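Local coordinates for protein pantothenate synthetase (Francisella tularensis subsp. tularensis, PDB 3N8H) that probably joins pantoate to beta-alanine to make pantothenate, spending ATP through a pantoyl-adenylate intermediate, at residues Ile201-Leu209 with Leu220-Ala229. Sequence-based numbering, arbitrary orientation.
Sequences IANKIYEIL and LTNKINSTGA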
loop_
_atom_site.group_PDB
_atom_site.type_symbol
_atom_site.label_atom_id
_atom_site.label_comp_id
_atom_site.label_asym_id
_atom_site.label_seq_id
_atom_site.Cartn_x
_atom_site.Cartn_y
_atom_site.Cartn_z
ATOM N N ILE A 201 40.702 3.086 2.843
ATOM C CA ILE A 201 40.250 2.999 1.464
ATOM C C ILE A 201 39.081 3.963 1.268
ATOM O O ILE A 201 39.043 4.715 0.304
ATOM C CB ILE A 201 39.815 1.588 1.142
ATOM C CG1 ILE A 201 41.037 0.658 1.238
ATOM C CG2 ILE A 201 39.156 1.532 -0.242
ATOM C CD1 ILE A 201 40.658 -0.810 1.137
ATOM N N ALA A 202 38.125 3.943 2.187
ATOM C CA ALA A 202 36.980 4.830 2.059
ATOM C C ALA A 202 37.453 6.277 1.935
ATOM O O ALA A 202 36.997 7.005 1.051
ATOM C CB ALA A 202 36.021 4.653 3.236
ATOM N N ASN A 203 38.382 6.691 2.800
ATOM C CA ASN A 203 38.914 8.066 2.760
ATOM C C ASN A 203 39.642 8.406 1.448
ATOM O O ASN A 203 39.492 9.510 0.919
ATOM C CB ASN A 203 39.818 8.356 3.968
ATOM C CG ASN A 203 39.045 8.414 5.297
ATOM O OD1 ASN A 203 37.856 8.774 5.348
ATOM N ND2 ASN A 203 39.734 8.072 6.383
ATOM N N LYS A 204 40.427 7.466 0.928
ATOM C CA LYS A 204 41.056 7.631 -0.379
ATOM C C LYS A 204 40.040 7.846 -1.507
ATOM O O LYS A 204 40.258 8.661 -2.391
ATOM C CB LYS A 204 41.964 6.443 -0.721
ATOM C CG LYS A 204 43.291 6.435 0.022
ATOM C CD LYS A 204 44.160 5.236 -0.365
ATOM C CE LYS A 204 43.541 3.922 0.102
ATOM N NZ LYS A 204 44.482 2.779 -0.020
ATOM N N ILE A 205 38.953 7.091 -1.488
ATOM C CA ILE A 205 37.892 7.285 -2.464
ATOM C C ILE A 205 37.421 8.751 -2.446
ATOM O O ILE A 205 37.241 9.372 -3.500
ATOM C CB ILE A 205 36.683 6.355 -2.186
ATOM C CG1 ILE A 205 37.034 4.889 -2.472
ATOM C CG2 ILE A 205 35.449 6.788 -3.007
ATOM C CD1 ILE A 205 35.911 3.916 -2.107
ATOM N N TYR A 206 37.217 9.298 -1.244
ATOM C CA TYR A 206 36.695 10.652 -1.123
ATOM C C TYR A 206 37.738 11.751 -1.368
ATOM O O TYR A 206 37.385 12.898 -1.666
ATOM C CB TYR A 206 35.909 10.830 0.174
ATOM C CG TYR A 206 34.521 10.325 -0.038
ATOM C CD1 TYR A 206 33.476 11.196 -0.333
ATOM C CD2 TYR A 206 34.266 8.959 -0.053
ATOM C CE1 TYR A 206 32.197 10.712 -0.585
ATOM C CE2 TYR A 206 33.005 8.472 -0.312
ATOM C CZ TYR A 206 31.978 9.355 -0.577
ATOM O OH TYR A 206 30.739 8.843 -0.833
ATOM N N GLU A 207 39.011 11.380 -1.282
ATOM C CA GLU A 207 40.085 12.290 -1.622
ATOM C C GLU A 207 40.074 12.423 -3.137
ATOM O O GLU A 207 40.312 13.488 -3.689
ATOM C CB GLU A 207 41.414 11.710 -1.138
ATOM C CG GLU A 207 42.592 12.666 -1.173
ATOM C CD GLU A 207 43.837 12.074 -0.512
ATOM O OE1 GLU A 207 44.913 12.086 -1.155
ATOM O OE2 GLU A 207 43.737 11.597 0.646
ATOM N N ILE A 208 39.759 11.319 -3.797
ATOM C CA ILE A 208 39.644 11.280 -5.255
ATOM C C ILE A 208 38.417 12.048 -5.729
ATOM O O ILE A 208 38.488 12.854 -6.651
ATOM C CB ILE A 208 39.569 9.817 -5.738
ATOM C CG1 ILE A 208 40.915 9.112 -5.506
ATOM C CG2 ILE A 208 39.136 9.738 -7.198
ATOM C CD1 ILE A 208 40.884 7.634 -5.777
ATOM N N LEU A 209 37.288 11.787 -5.097
ATOM C CA LEU A 209 36.053 12.440 -5.496
ATOM C C LEU A 209 36.169 13.960 -5.384
ATOM O O LEU A 209 35.746 14.684 -6.274
ATOM C CB LEU A 209 34.874 11.908 -4.669
ATOM C CG LEU A 209 34.447 10.458 -4.986
ATOM C CD1 LEU A 209 33.440 9.917 -3.943
ATOM C CD2 LEU A 209 33.908 10.338 -6.429
ATOM N N LEU A 220 37.310 7.862 -13.684
ATOM C CA LEU A 220 37.030 8.043 -12.263
ATOM C C LEU A 220 36.736 6.681 -11.640
ATOM O O LEU A 220 37.110 6.411 -10.502
ATOM C CB LEU A 220 35.860 9.023 -12.055
ATOM C CG LEU A 220 35.320 9.233 -10.633
ATOM C CD1 LEU A 220 36.474 9.516 -9.665
ATOM C CD2 LEU A 220 34.297 10.379 -10.591
ATOM N N THR A 221 36.064 5.829 -12.405
ATOM C CA THR A 221 35.734 4.495 -11.941
ATOM C C THR A 221 37.052 3.733 -11.720
ATOM O O THR A 221 37.246 3.088 -10.696
ATOM C CB THR A 221 34.792 3.758 -12.934
ATOM O OG1 THR A 221 33.524 4.430 -12.973
ATOM C CG2 THR A 221 34.540 2.329 -12.495
ATOM N N ASN A 222 37.965 3.848 -12.671
ATOM C CA ASN A 222 39.271 3.185 -12.555
ATOM C C ASN A 222 40.052 3.659 -11.338
ATOM O O ASN A 222 40.730 2.871 -10.698
ATOM C CB ASN A 222 40.097 3.395 -13.819
ATOM C CG ASN A 222 39.497 2.705 -15.034
ATOM O OD1 ASN A 222 38.634 1.834 -14.908
ATOM N ND2 ASN A 222 39.944 3.107 -16.222
ATOM N N LYS A 223 39.971 4.951 -11.026
ATOM C CA LYS A 223 40.690 5.481 -9.869
ATOM C C LYS A 223 40.105 4.964 -8.566
ATOM O O LYS A 223 40.841 4.589 -7.660
ATOM C CB LYS A 223 40.735 7.012 -9.879
ATOM C CG LYS A 223 41.721 7.557 -10.893
ATOM C CD LYS A 223 41.145 8.753 -11.605
ATOM C CE LYS A 223 41.428 10.027 -10.842
ATOM N NZ LYS A 223 42.222 10.956 -11.694
ATOM N N ILE A 224 38.780 4.940 -8.487
ATOM C CA ILE A 224 38.101 4.393 -7.326
ATOM C C ILE A 224 38.376 2.889 -7.144
ATOM O O ILE A 224 38.670 2.436 -6.041
ATOM C CB ILE A 224 36.631 4.693 -7.418
ATOM C CG1 ILE A 224 36.434 6.186 -7.175
ATOM C CG2 ILE A 224 35.821 3.833 -6.445
ATOM C CD1 ILE A 224 35.063 6.664 -7.521
ATOM N N ASN A 225 38.313 2.128 -8.226
ATOM C CA ASN A 225 38.621 0.700 -8.155
ATOM C C ASN A 225 40.082 0.432 -7.797
ATOM O O ASN A 225 40.409 -0.609 -7.240
ATOM C CB ASN A 225 38.224 -0.022 -9.456
ATOM C CG ASN A 225 36.705 -0.178 -9.604
ATOM O OD1 ASN A 225 35.948 -0.058 -8.631
ATOM N ND2 ASN A 225 36.252 -0.437 -10.833
ATOM N N SER A 226 40.970 1.379 -8.080
ATOM C CA SER A 226 42.369 1.146 -7.779
ATOM C C SER A 226 42.683 1.318 -6.281
ATOM O O SER A 226 43.787 1.017 -5.847
ATOM C CB SER A 226 43.291 2.010 -8.651
ATOM O OG SER A 226 43.354 3.335 -8.159
ATOM N N THR A 227 41.711 1.780 -5.494
ATOM C CA THR A 227 41.923 1.904 -4.058
ATOM C C THR A 227 41.676 0.570 -3.391
ATOM O O THR A 227 41.991 0.391 -2.216
ATOM C CB THR A 227 40.946 2.910 -3.426
ATOM O OG1 THR A 227 39.620 2.354 -3.431
ATOM C CG2 THR A 227 40.955 4.243 -4.204
ATOM N N GLY A 228 41.069 -0.357 -4.129
ATOM C CA GLY A 228 40.669 -1.632 -3.556
ATOM C C GLY A 228 39.184 -1.754 -3.313
ATOM O O GLY A 228 38.677 -2.841 -3.050
ATOM N N ALA A 229 38.479 -0.627 -3.381
ATOM C CA ALA A 229 37.021 -0.642 -3.386
ATOM C C ALA A 229 36.513 -1.229 -4.721
ATOM O O ALA A 229 37.265 -1.278 -5.692
ATOM C CB ALA A 229 36.503 0.769 -3.198
#
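Thr227 and Ile208 meet end to end because of their first torsions: at Thr227 (chi1 71°) OG1 sits between backbone N and carbonyl carbon while CG2 lies anti to the carbonyl carbon, and at Ile208 CG1 likewise lies anti to the carbonyl carbon and carries CD1 forward. Ile208 CD1 comes within 3.7 Å of Thr227 CG2 and also rests on the backbone O of Lys223. The other branch of Ile208 works farther along the helix, its CG2 meeting Leu220 CD1, the two side chains lying side by side and pointing opposite ways. Leu209 lies across Ile224, roughly perpendicular to it, with CD2 4.0 Å from Ile224 CD1. At the other end Ile201 CG2 lies 3.3 Å from Thr227 OG1, and Ile205 reaches Ala229 CB with its CD1. No hydrogen bond joins the segments; the polar hydroxyl of Thr227, walled by Ile201 and Ile205, is satisfied within its own segment. It donates to Ile224 O in the carbonyl plane (OG1 to O 2.8 Å) and accepts from Ala229 N, two residues on, in an ST turn whose N-H...O angle is 168°. These two bonds fix its rotation and turn its methyl to Ile208. A type I turn from Asn225 to Gly228, whose phi is positive, carries the chain on toward Ala229. The pair is an antiparallel helical hairpin, packed by aliphatic side chains well away from the bound AMP; the axes of the two short helical segments approach to 9.7 Å, with their N-to-C directions 155° apart. Beneath it lies the three-stranded antiparallel sheet: Leu220 and Ile224 rest on strand 230-237, while Ile201, Ile205 and Ala229 reach Ile247 or Phe245 of strand 240-247.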